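PDB 3FDU: putative enoyl-CoA hydratase/isomerase from Acinetobacter baumannii, which probably acts on enoyl-CoA thioesters as a hydratase or isomerase of the crotonase superfamily. Local coordinates for residues G73-P78 with Q234-P239; G81-V86 with H227-F232; A160-L163 with A167-F170; E173-L176 with L180-E183. The protein carries 4 engineered substitutions. All coordinates share one frame; numbering follows the deposited sequence.

How the contacts relate
Contacts 1 and 2 both use helix 218-236, meeting the end of helix 68-76 and the loop that follows it. Their centres lie about 12 Å apart, and the two touch through F74 and V86. Both are partly buried, without a hydrogen bond between their segments: contact 1 packs valine, proline and aromatic groups, contact 2 sets alanine methyls on backbone atoms. Contacts 3 and 4 follow one another along the chain, each joining a short helix to the chain just beyond its end. They touch through F170, are more buried, and combine apolar packing with backbone hydrogen bonds and a bridging water, contact 3 adding a salt bridge. Contacts 1 and 4 lie on opposite sides of the chain's centre.

Contact 1 (G73-P78 with Q234-P239)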
loop_
_atom_site.group_PDB
_atom_site.type_symbol
_atom_site.label_atom_id
_atom_site.label_comp_id
_atom_site.label_asym_id
_atom_site.label_seq_id
_atom_site.Cartn_x
_atom_site.Cartn_y
_atom_site.Cartn_z
ATOM N N GLY A 73 20.482 2.905 -30.802
ATOM C CA GLY A 73 20.133 3.620 -32.021
ATOM C C GLY A 73 19.192 4.764 -31.664
ATOM O O GLY A 73 19.285 5.864 -32.214
ATOM N N PHE A 74 18.281 4.503 -30.733
ATOM C CA PHE A 74 17.313 5.505 -30.289
ATOM C C PHE A 74 17.956 6.724 -29.614
ATOM O O PHE A 74 17.581 7.889 -29.913
ATOM C CB PHE A 74 16.244 4.859 -29.385
ATOM C CG PHE A 74 15.054 5.739 -29.103
ATOM C CD1 PHE A 74 13.921 5.696 -29.923
ATOM C CD2 PHE A 74 15.035 6.558 -27.985
ATOM C CE1 PHE A 74 12.783 6.479 -29.639
ATOM C CE2 PHE A 74 13.914 7.350 -27.688
ATOM C CZ PHE A 74 12.778 7.299 -28.510
ATOM N N VAL A 75 18.910 6.477 -28.717
ATOM C CA VAL A 75 19.557 7.562 -27.991
ATOM C C VAL A 75 20.252 8.528 -29.010
ATOM O O VAL A 75 20.271 9.760 -28.821
ATOM C CB VAL A 75 20.602 7.034 -26.982
ATOM C CG1 VAL A 75 21.614 8.173 -26.602
ATOM C CG2 VAL A 75 19.917 6.438 -25.719
ATOM N N GLN A 76 20.799 7.965 -30.078
ATOM C CA GLN A 76 21.443 8.754 -31.120
ATOM C C GLN A 76 20.498 9.422 -32.133
ATOM O O GLN A 76 20.922 10.289 -32.885
ATOM C CB GLN A 76 22.483 7.911 -31.842
ATOM C CG GLN A 76 23.567 7.400 -30.900
ATOM C CD GLN A 76 24.514 6.433 -31.588
ATOM O OE1 GLN A 76 25.504 6.857 -32.173
ATOM N NE2 GLN A 76 24.219 5.144 -31.519
ATOM N N ASN A 77 19.230 9.033 -32.154
ATOM C CA ASN A 77 18.249 9.575 -33.078
ATOM C C ASN A 77 16.900 9.595 -32.395
ATOM O O ASN A 77 16.013 8.880 -32.809
ATOM C CB ASN A 77 18.151 8.699 -34.351
ATOM C CG ASN A 77 17.396 9.407 -35.498
ATOM O OD1 ASN A 77 17.164 10.620 -35.448
ATOM N ND2 ASN A 77 17.038 8.644 -36.544
ATOM N N PRO A 78 16.762 10.348 -31.300
ATOM C CA PRO A 78 15.543 10.211 -30.482
ATOM C C PRO A 78 14.243 10.674 -31.157
ATOM O O PRO A 78 14.263 11.645 -31.915
ATOM C CB PRO A 78 15.822 11.088 -29.239
ATOM C CG PRO A 78 16.995 12.017 -29.678
ATOM C CD PRO A 78 17.805 11.172 -30.650
ATOM N N GLN A 234 13.919 13.286 -21.206
ATOM C CA GLN A 234 14.991 14.189 -20.713
ATOM C C GLN A 234 16.249 13.406 -20.354
ATOM O O GLN A 234 17.366 13.812 -20.679
ATOM C CB GLN A 234 14.540 14.967 -19.467
ATOM C CG GLN A 234 13.403 15.979 -19.736
ATOM C CD GLN A 234 12.895 16.668 -18.458
ATOM O OE1 GLN A 234 13.445 16.502 -17.357
ATOM N NE2 GLN A 234 11.857 17.446 -18.609
ATOM N N ARG A 235 16.052 12.294 -19.644
ATOM C CA ARG A 235 17.171 11.367 -19.335
ATOM C C ARG A 235 17.694 10.668 -20.539
ATOM O O ARG A 235 18.902 10.611 -20.720
ATOM C CB ARG A 235 16.752 10.304 -18.288
ATOM C CG ARG A 235 15.941 10.859 -17.157
ATOM C CD ARG A 235 16.718 11.286 -15.952
ATOM N NE ARG A 235 18.111 11.522 -16.229
ATOM C CZ ARG A 235 18.622 12.723 -16.488
ATOM N NH1 ARG A 235 17.828 13.792 -16.499
ATOM N NH2 ARG A 235 19.925 12.845 -16.708
ATOM N N VAL A 236 16.820 10.129 -21.397
ATOM C CA VAL A 236 17.299 9.523 -22.659
ATOM C C VAL A 236 18.175 10.495 -23.542
ATOM O O VAL A 236 19.153 10.070 -24.219
ATOM C CB VAL A 236 16.121 9.053 -23.507
ATOM C CG1 VAL A 236 16.538 8.829 -24.990
ATOM C CG2 VAL A 236 15.381 7.804 -22.836
ATOM N N GLN A 237 17.747 11.756 -23.581
ATOM C CA GLN A 237 18.403 12.827 -24.364
ATOM C C GLN A 237 19.534 13.531 -23.642
ATOM O O GLN A 237 20.134 14.487 -24.174
ATOM C CB GLN A 237 17.337 13.891 -24.770
ATOM C CG GLN A 237 16.443 13.300 -25.828
ATOM C CD GLN A 237 15.422 14.254 -26.339
ATOM O OE1 GLN A 237 14.228 14.012 -26.179
ATOM N NE2 GLN A 237 15.868 15.376 -26.946
ATOM N N SER A 238 19.831 13.110 -22.429
ATOM C CA SER A 238 20.863 13.810 -21.698
ATOM C C SER A 238 22.260 13.691 -22.371
ATOM O O SER A 238 22.585 12.698 -23.033
ATOM C CB SER A 238 20.898 13.358 -20.228
ATOM O OG SER A 238 21.451 12.048 -20.167
ATOM N N PRO A 239 23.087 14.737 -22.213
ATOM C CA PRO A 239 24.392 14.707 -22.872
ATOM C C PRO A 239 25.228 13.545 -22.355
ATOM O O PRO A 239 25.974 12.933 -23.122
ATOM C CB PRO A 239 25.040 16.041 -22.456
ATOM C CG PRO A 239 23.890 16.948 -22.103
ATOM C CD PRO A 239 22.772 16.042 -21.598
#
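V236 packs against F74 and V75, while P78 meets Q237 beside them; of these residues V236, V75 and P78 bury the most surface. The CG1 methyl of V236 sits at the edge of the F74 ring, near its plane, with F74 CE2 4.0 Å from V236 CG1. That methyl points there because CG1 is anti to the backbone N (chi1 162°). V75, the next residue of helix 68-76, meets the same methyl, V75 CG2 to V236 CG1 being 4.2 Å, and its other branch rests against the end of the opposing helix, V75 CG1 to V236 O 3.9 Å. At the margin, P78 CG lies 4.1 Å from Q237 CG, so the glutamine contributes its methylene and not its amide. P78 also folds back within its own segment, its CA lying over the centre of one face of the F74 ring.

Helix 218-236 stops here: R235 O receives both S238 N and S238 OG (3.0 Å from S238 OG to R235 O), and S238 is the N-cap of helix 239-248. M241 and V245 of that helix also touch V75. With no hydrogen bond across it, the contact joins two helix ends by van der Waals packing, mostly apolar.

Contact 2 (G81-V86 with H227-F232); sequences GPAGQV and HEAEIF. With SO4 (sulfate ion), chain G.
A83 sets its methyl directly on the backbone of a helix, in a contact that has no hydrogen bond between its segments. A83 CB stands 3.5 Å from A229 O and 3.8 Å from E230 N, so it meets peptide atoms as much as a side chain. The two methyls are themselves 4.0 Å apart, A83 CB to A229 CB. In the other direction the A229 methyl lies against the backbone of the loop, with A229 CB 3.9 Å from A83 O and 4.0 Å from G84 N. The separation of 5.3 Å between A83 CA and E230 CA is consistent with small residues (A83, G84, A229) at the interface.

The loop segment makes a short 3-10 turn at residues 83-85, with Q85 N bonded to P82 O, and ends at V86, the N-cap of helix 87-97. It thereby lays the connection between helices 68-76 and 87-97 on the C-terminal half of helix 218-236. F89 of helix 87-97 also touches A229, and M233 touches A83.

Away from the helix, the bent Q85 chain (chi2 -66°) directs NE2 to a sulfate, probably from the crystallisation liquor. Both bonds are weak, the nearer being Q85 NE2 to sulfate O2 at 3.3 Å, and K93 and R97 bind the same anion.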
loop_
_atom_site.group_PDB
_atom_site.type_symbol
_atom_site.label_atom_id
_atom_site.label_comp_id
_atom_site.label_asym_id
_atom_site.label_seq_id
_atom_site.Cartn_x
_atom_site.Cartn_y
_atom_site.Cartn_z
ATOM N N GLY A 81 8.722 13.719 -31.211
ATOM C CA GLY A 81 7.307 13.864 -30.829
ATOM C C GLY A 81 6.914 13.793 -29.347
ATOM O O GLY A 81 7.747 13.767 -28.459
ATOM N N PRO A 82 5.610 13.781 -29.073
ATOM C CA PRO A 82 5.156 13.815 -27.694
ATOM C C PRO A 82 5.744 12.569 -26.958
ATOM O O PRO A 82 5.697 11.487 -27.480
ATOM C CB PRO A 82 3.616 13.729 -27.842
ATOM C CG PRO A 82 3.351 14.354 -29.184
ATOM C CD PRO A 82 4.509 13.920 -30.047
ATOM N N ALA A 83 6.348 12.772 -25.798
ATOM C CA ALA A 83 7.047 11.700 -25.084
ATOM C C ALA A 83 6.092 10.539 -24.832
ATOM O O ALA A 83 6.488 9.389 -24.947
ATOM C CB ALA A 83 7.618 12.232 -23.770
ATOM N N GLY A 84 4.816 10.846 -24.544
ATOM C CA GLY A 84 3.795 9.810 -24.275
ATOM C C GLY A 84 3.400 8.914 -25.446
ATOM O O GLY A 84 2.682 7.938 -25.279
ATOM N N GLN A 85 3.884 9.227 -26.650
ATOM C CA GLN A 85 3.621 8.379 -27.809
ATOM C C GLN A 85 4.852 7.546 -28.185
ATOM O O GLN A 85 4.843 6.832 -29.196
ATOM C CB GLN A 85 3.151 9.242 -29.015
ATOM C CG GLN A 85 1.887 10.043 -28.721
ATOM C CD GLN A 85 0.705 9.144 -28.509
ATOM O OE1 GLN A 85 0.449 8.252 -29.317
ATOM N NE2 GLN A 85 -0.036 9.367 -27.429
ATOM N N VAL A 86 5.891 7.583 -27.362
ATOM C CA VAL A 86 7.057 6.693 -27.583
ATOM C C VAL A 86 6.612 5.227 -27.234
ATOM O O VAL A 86 5.893 5.047 -26.254
ATOM C CB VAL A 86 8.287 7.192 -26.800
ATOM C CG1 VAL A 86 9.481 6.206 -26.881
ATOM C CG2 VAL A 86 8.771 8.585 -27.372
ATOM N N HIS A 227 3.511 12.058 -17.722
ATOM C CA HIS A 227 4.414 13.030 -17.131
ATOM C C HIS A 227 5.753 12.317 -16.816
ATOM O O HIS A 227 6.836 12.890 -16.945
ATOM C CB HIS A 227 3.805 13.635 -15.861
ATOM C CG HIS A 227 4.799 14.379 -15.035
ATOM N ND1 HIS A 227 5.552 15.424 -15.548
ATOM C CD2 HIS A 227 5.229 14.189 -13.762
ATOM C CE1 HIS A 227 6.370 15.872 -14.616
ATOM N NE2 HIS A 227 6.196 15.142 -13.521
ATOM N N GLU A 228 5.671 11.059 -16.403
ATOM C CA GLU A 228 6.898 10.247 -16.291
ATOM C C GLU A 228 7.627 10.193 -17.633
ATOM O O GLU A 228 8.871 10.302 -17.683
ATOM C CB GLU A 228 6.575 8.816 -15.870
ATOM C CG GLU A 228 6.337 8.660 -14.367
ATOM C CD GLU A 228 6.153 7.175 -13.961
ATOM O OE1 GLU A 228 6.088 6.323 -14.885
ATOM O OE2 GLU A 228 6.077 6.886 -12.732
ATOM N N ALA A 229 6.866 9.987 -18.706
ATOM C CA ALA A 229 7.444 9.820 -20.035
ATOM C C ALA A 229 8.238 11.073 -20.395
ATOM O O ALA A 229 9.287 10.999 -21.004
ATOM C CB ALA A 229 6.323 9.550 -21.098
ATOM N N GLU A 230 7.755 12.232 -19.995
ATOM C CA GLU A 230 8.478 13.484 -20.296
ATOM C C GLU A 230 9.853 13.537 -19.600
ATOM O O GLU A 230 10.915 13.805 -20.224
ATOM C CB GLU A 230 7.573 14.685 -19.923
ATOM C CG GLU A 230 8.248 16.041 -20.099
ATOM C CD GLU A 230 7.231 17.211 -20.017
ATOM O OE1 GLU A 230 7.542 18.254 -20.620
ATOM O OE2 GLU A 230 6.149 17.091 -19.383
ATOM N N ILE A 231 9.851 13.219 -18.313
ATOM C CA ILE A 231 11.092 13.130 -17.559
ATOM C C ILE A 231 12.043 12.035 -18.108
ATOM O O ILE A 231 13.250 12.249 -18.203
ATOM C CB ILE A 231 10.805 12.939 -16.045
ATOM C CG1 ILE A 231 10.125 14.236 -15.534
ATOM C CG2 ILE A 231 12.145 12.517 -15.256
ATOM C CD1 ILE A 231 9.548 14.116 -14.153
ATOM N N PHE A 232 11.477 10.895 -18.475
ATOM C CA PHE A 232 12.222 9.763 -19.021
ATOM C C PHE A 232 12.985 10.196 -20.313
ATOM O O PHE A 232 14.166 9.875 -20.497
ATOM C CB PHE A 232 11.237 8.613 -19.334
ATOM C CG PHE A 232 11.907 7.312 -19.762
ATOM C CD1 PHE A 232 12.152 6.295 -18.833
ATOM C CD2 PHE A 232 12.238 7.088 -21.084
ATOM C CE1 PHE A 232 12.787 5.054 -19.237
ATOM C CE2 PHE A 232 12.870 5.868 -21.488
ATOM C CZ PHE A 232 13.125 4.854 -20.566
HETATM S S SO4 G . -3.287 8.550 -25.384
HETATM O O1 SO4 G . -3.832 9.143 -24.153
HETATM O O2 SO4 G . -3.153 9.565 -26.418
HETATM O O3 SO4 G . -2.004 7.893 -25.138
HETATM O O4 SO4 G . -4.183 7.472 -25.813
#

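Contact 3 (A160-L163 with A167-F170)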
loop_
_atom_site.group_PDB
_atom_site.type_symbol
_atom_site.label_atom_id
_atom_site.label_comp_id
_atom_site.label_asym_id
_atom_site.label_seq_id
_atom_site.Cartn_x
_atom_site.Cartn_y
_atom_site.Cartn_z
ATOM N N ALA A 160 9.091 0.215 -2.409
ATOM C CA ALA A 160 9.163 0.751 -3.765
ATOM C C ALA A 160 10.485 1.543 -3.911
ATOM O O ALA A 160 11.158 1.454 -4.931
ATOM C CB ALA A 160 7.935 1.669 -4.072
ATOM N N ALA A 161 10.819 2.346 -2.910
ATOM C CA ALA A 161 12.087 3.099 -2.992
ATOM C C ALA A 161 13.292 2.149 -3.049
ATOM O O ALA A 161 14.238 2.388 -3.812
ATOM C CB ALA A 161 12.204 4.090 -1.815
ATOM N N GLU A 162 13.270 1.053 -2.289
ATOM C CA GLU A 162 14.382 0.057 -2.375
ATOM C C GLU A 162 14.570 -0.553 -3.778
ATOM O O GLU A 162 15.695 -0.621 -4.335
ATOM C CB GLU A 162 14.203 -1.047 -1.290
ATOM C CG GLU A 162 15.148 -2.277 -1.397
ATOM C CD GLU A 162 14.822 -3.349 -0.361
ATOM O OE1 GLU A 162 15.380 -4.413 -0.518
ATOM O OE2 GLU A 162 13.985 -3.154 0.553
ATOM N N LEU A 163 13.480 -0.926 -4.421
ATOM C CA LEU A 163 13.600 -1.534 -5.753
ATOM C C LEU A 163 13.922 -0.500 -6.809
ATOM O O LEU A 163 14.655 -0.782 -7.754
ATOM C CB LEU A 163 12.303 -2.262 -6.130
ATOM C CG LEU A 163 11.825 -3.388 -5.164
ATOM C CD1 LEU A 163 10.457 -4.027 -5.572
ATOM C CD2 LEU A 163 12.922 -4.474 -5.061
ATOM N N ALA A 167 17.942 -0.325 -7.925
ATOM C CA ALA A 167 17.893 -1.007 -9.222
ATOM C C ALA A 167 18.314 -2.489 -9.121
ATOM O O ALA A 167 18.739 -3.114 -10.110
ATOM C CB ALA A 167 18.752 -0.255 -10.268
ATOM N N LYS A 168 18.157 -3.093 -7.949
ATOM C CA LYS A 168 18.673 -4.471 -7.804
ATOM C C LYS A 168 17.762 -5.555 -8.419
ATOM O O LYS A 168 16.535 -5.367 -8.588
ATOM C CB LYS A 168 18.890 -4.782 -6.327
ATOM C CG LYS A 168 17.573 -4.795 -5.484
ATOM C CD LYS A 168 17.986 -4.803 -3.995
ATOM C CE LYS A 168 16.907 -5.298 -3.103
ATOM N NZ LYS A 168 17.435 -5.114 -1.713
ATOM N N LYS A 169 18.348 -6.719 -8.708
ATOM C CA LYS A 169 17.556 -7.873 -9.097
ATOM C C LYS A 169 16.904 -8.439 -7.832
ATOM O O LYS A 169 17.367 -8.224 -6.678
ATOM C CB LYS A 169 18.424 -8.933 -9.857
ATOM C CG LYS A 169 18.843 -8.487 -11.256
ATOM C CD LYS A 169 19.806 -9.434 -11.939
ATOM C CE LYS A 169 20.124 -8.953 -13.375
ATOM N NZ LYS A 169 18.871 -8.777 -14.229
ATOM N N PHE A 170 15.766 -9.084 -8.018
ATOM C CA PHE A 170 14.991 -9.618 -6.888
ATOM C C PHE A 170 14.181 -10.841 -7.314
ATOM O O PHE A 170 13.878 -11.008 -8.501
ATOM C CB PHE A 170 14.142 -8.541 -6.163
ATOM C CG PHE A 170 13.041 -7.851 -7.044
ATOM C CD1 PHE A 170 11.702 -8.319 -7.038
ATOM C CD2 PHE A 170 13.366 -6.731 -7.836
ATOM C CE1 PHE A 170 10.690 -7.674 -7.818
ATOM C CE2 PHE A 170 12.361 -6.071 -8.615
ATOM C CZ PHE A 170 11.029 -6.583 -8.623
HETATM O O HOH W 1 14.944 -3.324 -9.043
#
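L163 presses its two methyls onto the ring of F170, and this is the tightly packed part of the contact. L163 CD2 lies over one face, displaced toward the rim: it is 3.6 Å from F170 CD2 and 4.0 Å from the ring centroid, 26° off the normal, a CH-pi contact. The other branch lies over the same face and is less offset from the ring's axis, with L163 CD1 4.0 Å from F170 CZ. F170 CG falls between its backbone N and carbonyl carbon (chi1 62°), which turns the ring back toward the helix.

Helix 157-166 ends between the two segments. A167 takes positive phi (59°), leaving helical geometry, and the chain then runs into strand 169-170 of the small three-stranded sheet, where F170 bonds by its backbone to F132 and the two rings meet nearly parallel. The weak bond from A167 N to L163 O is 3.3 Å long. A water completes the join, giving one hydrogen to L163 O at 2.9 Å and the other to K168 O at 2.6 Å.

The more open side is formed by K168, which is partly exposed, although its carboxylate partner E162 is buried. The extended lysine chain runs back to E162, with a salt bridge from NZ to OE1; the modelled separation of K168 NZ and E162 OE1, 2.5 Å, is too short to be taken literally. The other carboxylate oxygen, E162 OE2, meets K159 and also N182 of a second subunit.

Contact 4 (E173-L176 with L180-E183)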
loop_
_atom_site.group_PDB
_atom_site.type_symbol
_atom_site.label_atom_id
_atom_site.label_comp_id
_atom_site.label_asym_id
_atom_site.label_seq_id
_atom_site.Cartn_x
_atom_site.Cartn_y
_atom_site.Cartn_z
ATOM N N GLU A 173 9.872 -14.396 -4.379
ATOM C CA GLU A 173 9.382 -14.178 -3.019
ATOM C C GLU A 173 9.354 -12.696 -2.669
ATOM O O GLU A 173 8.452 -12.225 -1.992
ATOM C CB GLU A 173 10.243 -14.949 -2.008
ATOM C CG GLU A 173 10.124 -16.482 -2.095
ATOM C CD GLU A 173 10.730 -17.120 -3.370
ATOM O OE1 GLU A 173 11.657 -16.548 -4.021
ATOM O OE2 GLU A 173 10.258 -18.235 -3.712
ATOM N N THR A 174 10.382 -11.961 -3.082
ATOM C CA THR A 174 10.398 -10.495 -2.922
ATOM C C THR A 174 9.231 -9.864 -3.724
ATOM O O THR A 174 8.547 -8.995 -3.199
ATOM C CB THR A 174 11.752 -9.885 -3.397
ATOM O OG1 THR A 174 12.794 -10.339 -2.505
ATOM C CG2 THR A 174 11.738 -8.299 -3.373
ATOM N N ALA A 175 9.019 -10.309 -4.966
ATOM C CA ALA A 175 7.974 -9.732 -5.808
ATOM C C ALA A 175 6.625 -10.045 -5.195
ATOM O O ALA A 175 5.731 -9.220 -5.218
ATOM C CB ALA A 175 8.030 -10.309 -7.268
ATOM N N LEU A 176 6.504 -11.225 -4.583
ATOM C CA LEU A 176 5.221 -11.615 -3.916
ATOM C C LEU A 176 4.992 -10.768 -2.649
ATOM O O LEU A 176 3.912 -10.263 -2.417
ATOM C CB LEU A 176 5.255 -13.133 -3.571
ATOM C CG LEU A 176 4.020 -13.701 -2.860
ATOM C CD1 LEU A 176 2.896 -14.005 -3.828
ATOM C CD2 LEU A 176 4.381 -14.953 -2.102
ATOM N N LEU A 180 3.575 -7.476 -6.340
ATOM C CA LEU A 180 3.705 -7.504 -7.782
ATOM C C LEU A 180 3.190 -8.822 -8.356
ATOM O O LEU A 180 2.770 -8.875 -9.504
ATOM C CB LEU A 180 5.192 -7.324 -8.160
ATOM C CG LEU A 180 5.764 -5.888 -7.973
ATOM C CD1 LEU A 180 7.329 -5.909 -8.061
ATOM C CD2 LEU A 180 5.198 -4.988 -9.092
ATOM N N VAL A 181 3.276 -9.897 -7.560
ATOM C CA VAL A 181 2.845 -11.221 -8.014
ATOM C C VAL A 181 1.736 -11.648 -7.030
ATOM O O VAL A 181 1.870 -11.437 -5.832
ATOM C CB VAL A 181 4.078 -12.211 -7.938
ATOM C CG1 VAL A 181 3.694 -13.658 -7.828
ATOM C CG2 VAL A 181 5.100 -11.943 -9.095
ATOM N N ASN A 182 0.660 -12.262 -7.518
ATOM C CA ASN A 182 -0.434 -12.783 -6.646
ATOM C C ASN A 182 -0.066 -14.085 -5.929
ATOM O O ASN A 182 -0.387 -14.301 -4.735
ATOM C CB ASN A 182 -1.704 -13.043 -7.508
ATOM C CG ASN A 182 -2.400 -11.743 -7.885
ATOM O OD1 ASN A 182 -1.935 -11.006 -8.761
ATOM N ND2 ASN A 182 -3.453 -11.407 -7.151
ATOM N N GLU A 183 0.593 -14.980 -6.659
ATOM C CA GLU A 183 0.950 -16.291 -6.079
ATOM C C GLU A 183 2.155 -16.886 -6.843
ATOM O O GLU A 183 2.277 -16.705 -8.049
ATOM C CB GLU A 183 -0.266 -17.228 -6.219
ATOM C CG GLU A 183 -0.093 -18.641 -5.756
ATOM C CD GLU A 183 -1.418 -19.450 -5.843
ATOM O OE1 GLU A 183 -2.437 -18.918 -6.352
ATOM O OE2 GLU A 183 -1.439 -20.622 -5.419
HETATM O O HOH W 2 1.029 -11.032 -3.208
#
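A175 O receives two backbone N-H groups from the chain that doubles back past it. The bond from L180 N is 3.0 Å with an angle of 136° at the hydrogen; that from V181 N to A175 O, 3.5 Å, is weak. Next to this polar join, the methyl of A175 meets one branch of valine, A175 CB to V181 CG2 at 3.8 Å. L176 reaches over the other side. Its CB leads away from the returning chain, but with CG anti to the backbone N (chi1 179°) and chi2 at 81° the CD1 methyl comes back to that backbone, where L176 CD1 is 3.4 Å from both V181 O and N182 O. The same methyl lies 4.1 Å from V181 CG1, so the leucine spans the valine side chain and the peptides that follow it. A water bridges the backbones, donating to L176 O and, at 2.8 Å, to V181 O.

The whole is a tight reversal: helix 172-177 closes, and after a short loop the chain enters strand 183-184, the edge strand, within this chain, of the six-stranded mixed sheet of the crotonase fold, parallel to its neighbour 123-126.

Further out, F132 and F170 of the smaller, three-stranded sheet cover A175, and F170 also touches L180, while V181 packs on V124, A126 and F132. N182 is tied to V124 through its backbone and through OD1 to V124 N. From the third subunit of the trimer, H158 O accepts a bond from N182 ND2, and K159 NZ bonds to N182 O, the carbonyl that the L176 methyl also touches.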